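Local coordinates for protein methylenetetrahydrofolate--tRNA-(uracil-5-)-methyltransferase TrmFO (Thermus thermophilus, PDB 3G5S) that probably catalyses the folate- and FAD-dependent methylation of uridine 54 in tRNA to 5-methyluridine, with NADH or NADPH supplying the reducing power, at residues Ala268-Trp272 with Asn396-Pro402. Residues are numbered along the deposited sequence; the frame is centred on the assembly and turned at random.
Sequences AGRMW and NWGLVPP
Arg270 and Gly398 are joined by a nearly straight hydrogen bond: NE of Arg270 lies 3.0 Å from O of Gly398, with an N-H...O angle of 173°. The acceptor sits in the guanidinium plane, at its edge, whereas the donor stands 35° out of the carbonyl plane, so the bond is well aimed from the arginine side and tilted at the oxygen. After an extended chi2, a bend at chi3 (-68°) brings NE to this carbonyl. On the Met271 side of the bond a water donates to Gly398 O at 2.8 Å while accepting a weak bond from Arg270 NH2. Val400 O lies over the rim of one guanidinium face, 3.3 Å from CZ of Arg270, and its poor angle to NE rules out a second hydrogen bond there; Ala268 CB lies over the rim of the opposite face.

The tightly packed part is formed by Met271, a selenomethionine, whose SE rests 3.6 Å from O of Gly398 and 3.8 Å from CD2 of Leu399. Gly398 also fits closely here, since a beta carbon on it would crowd CG of Met271. Tyr381 of helix 374-384 and Met393 touch both Met271 and Leu399, completing an apolar cluster.

Toward partly exposed Pro401 and Pro402 the contact is looser. Across it the near neighbours of NH1 are carbons, CD of Pro402 at 3.8 Å among them. An alanine in place of Arg270 would probably cost the Gly398 carbonyl its bond from NE and open a gap beside Pro401 and Pro402.

The contact thus ties the hairpin loop between strands 258-264 and 271-274 to the loop between helices 374-384 and 409-429. Asp266 bonds the backbone N of Arg270 and of Met271. Chemically, one buried carbonyl oxygen takes both the arginine's and the water's bond while selenium lies against it.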
loop_
_atom_site.group_PDB
_atom_site.type_symbol
_atom_site.label_atom_id
_atom_site.label_comp_id
_atom_site.label_asym_id
_atom_site.label_seq_id
_atom_site.Cartn_x
_atom_site.Cartn_y
_atom_site.Cartn_z
ATOM N N ALA A 268 -8.130 -4.662 13.721
ATOM C CA ALA A 268 -9.546 -4.399 13.987
ATOM C C ALA A 268 -10.489 -5.465 13.432
ATOM O O ALA A 268 -11.646 -5.547 13.839
ATOM C CB ALA A 268 -9.943 -3.021 13.462
ATOM N N GLY A 269 -10.006 -6.269 12.495
ATOM C CA GLY A 269 -10.831 -7.312 11.916
ATOM C C GLY A 269 -11.831 -6.843 10.876
ATOM O O GLY A 269 -12.768 -7.575 10.563
ATOM N N ARG A 270 -11.641 -5.641 10.337
ATOM C CA ARG A 270 -12.476 -5.161 9.233
ATOM C C ARG A 270 -12.068 -5.726 7.873
ATOM O O ARG A 270 -12.845 -5.666 6.926
ATOM C CB ARG A 270 -12.427 -3.636 9.145
ATOM C CG ARG A 270 -13.105 -2.927 10.290
ATOM C CD ARG A 270 -13.092 -1.423 10.095
ATOM N NE ARG A 270 -11.747 -0.860 10.188
ATOM C CZ ARG A 270 -11.216 -0.363 11.302
ATOM N NH1 ARG A 270 -11.903 -0.380 12.440
ATOM N NH2 ARG A 270 -9.986 0.130 11.283
HETATM N N MSE A 271 -10.847 -6.244 7.770
HETATM C CA MSE A 271 -10.262 -6.574 6.471
HETATM C C MSE A 271 -9.831 -8.031 6.417
HETATM O O MSE A 271 -8.948 -8.445 7.176
HETATM C CB MSE A 271 -9.064 -5.660 6.196
HETATM C CG MSE A 271 -9.451 -4.202 6.164
HETATM SE SE MSE A 271 -7.947 -2.998 6.163
HETATM C CE MSE A 271 -7.293 -3.438 4.457
ATOM N N TRP A 272 -10.455 -8.801 5.528
ATOM C CA TRP A 272 -10.193 -10.231 5.410
ATOM C C TRP A 272 -9.788 -10.581 3.988
ATOM O O TRP A 272 -10.475 -10.221 3.027
ATOM C CB TRP A 272 -11.433 -11.034 5.832
ATOM C CG TRP A 272 -11.689 -10.955 7.314
ATOM C CD1 TRP A 272 -11.951 -9.829 8.045
ATOM C CD2 TRP A 272 -11.670 -12.042 8.247
ATOM N NE1 TRP A 272 -12.098 -10.152 9.373
ATOM C CE2 TRP A 272 -11.935 -11.504 9.523
ATOM C CE3 TRP A 272 -11.455 -13.416 8.126
ATOM C CZ2 TRP A 272 -11.991 -12.294 10.667
ATOM C CZ3 TRP A 272 -11.514 -14.199 9.259
ATOM C CH2 TRP A 272 -11.782 -13.638 10.514
ATOM N N ASN A 396 -7.674 2.816 1.361
ATOM C CA ASN A 396 -9.026 2.298 1.199
ATOM C C ASN A 396 -9.798 2.530 2.492
ATOM O O ASN A 396 -9.201 2.746 3.552
ATOM C CB ASN A 396 -9.017 0.810 0.816
ATOM C CG ASN A 396 -8.482 -0.069 1.922
ATOM O OD1 ASN A 396 -7.273 -0.353 1.984
ATOM N ND2 ASN A 396 -9.355 -0.482 2.821
ATOM N N TRP A 397 -11.122 2.478 2.406
ATOM C CA TRP A 397 -11.959 2.790 3.554
ATOM C C TRP A 397 -11.912 1.760 4.679
ATOM O O TRP A 397 -12.339 2.053 5.784
ATOM C CB TRP A 397 -13.402 3.040 3.121
ATOM C CG TRP A 397 -13.580 4.279 2.308
ATOM C CD1 TRP A 397 -14.078 4.357 1.040
ATOM C CD2 TRP A 397 -13.310 5.629 2.718
ATOM N NE1 TRP A 397 -14.129 5.669 0.630
ATOM C CE2 TRP A 397 -13.664 6.468 1.641
ATOM C CE3 TRP A 397 -12.795 6.207 3.884
ATOM C CZ2 TRP A 397 -13.522 7.861 1.702
ATOM C CZ3 TRP A 397 -12.656 7.589 3.943
ATOM C CH2 TRP A 397 -13.017 8.398 2.860
ATOM N N GLY A 398 -11.398 0.561 4.416
ATOM C CA GLY A 398 -11.242 -0.418 5.478
ATOM C C GLY A 398 -10.213 -0.046 6.537
ATOM O O GLY A 398 -10.212 -0.622 7.626
ATOM N N LEU A 399 -9.354 0.925 6.228
ATOM C CA LEU A 399 -8.245 1.302 7.105
ATOM C C LEU A 399 -8.658 2.190 8.271
ATOM O O LEU A 399 -7.908 2.326 9.229
ATOM C CB LEU A 399 -7.175 2.033 6.302
ATOM C CG LEU A 399 -6.488 1.206 5.225
ATOM C CD1 LEU A 399 -5.583 2.086 4.398
ATOM C CD2 LEU A 399 -5.712 0.032 5.809
ATOM N N VAL A 400 -9.821 2.830 8.172
ATOM C CA VAL A 400 -10.285 3.758 9.206
ATOM C C VAL A 400 -11.504 3.169 9.913
ATOM O O VAL A 400 -12.119 2.230 9.414
ATOM C CB VAL A 400 -10.616 5.154 8.622
ATOM C CG1 VAL A 400 -9.382 5.766 7.955
ATOM C CG2 VAL A 400 -11.790 5.077 7.651
ATOM N N PRO A 401 -11.862 3.707 11.089
ATOM C CA PRO A 401 -13.016 3.142 11.788
ATOM C C PRO A 401 -14.288 3.325 10.983
ATOM O O PRO A 401 -14.394 4.230 10.154
ATOM C CB PRO A 401 -13.084 3.969 13.077
ATOM C CG PRO A 401 -11.694 4.469 13.268
ATOM C CD PRO A 401 -11.196 4.747 11.890
ATOM N N PRO A 402 -15.270 2.459 11.234
ATOM C CA PRO A 402 -16.566 2.598 10.579
ATOM C C PRO A 402 -17.237 3.903 10.984
ATOM O O PRO A 402 -16.893 4.501 12.005
ATOM C CB PRO A 402 -17.373 1.419 11.142
ATOM C CG PRO A 402 -16.423 0.575 11.914
ATOM C CD PRO A 402 -15.285 1.448 12.303
HETATM O O HOH W 1 -8.352 -1.682 9.503
#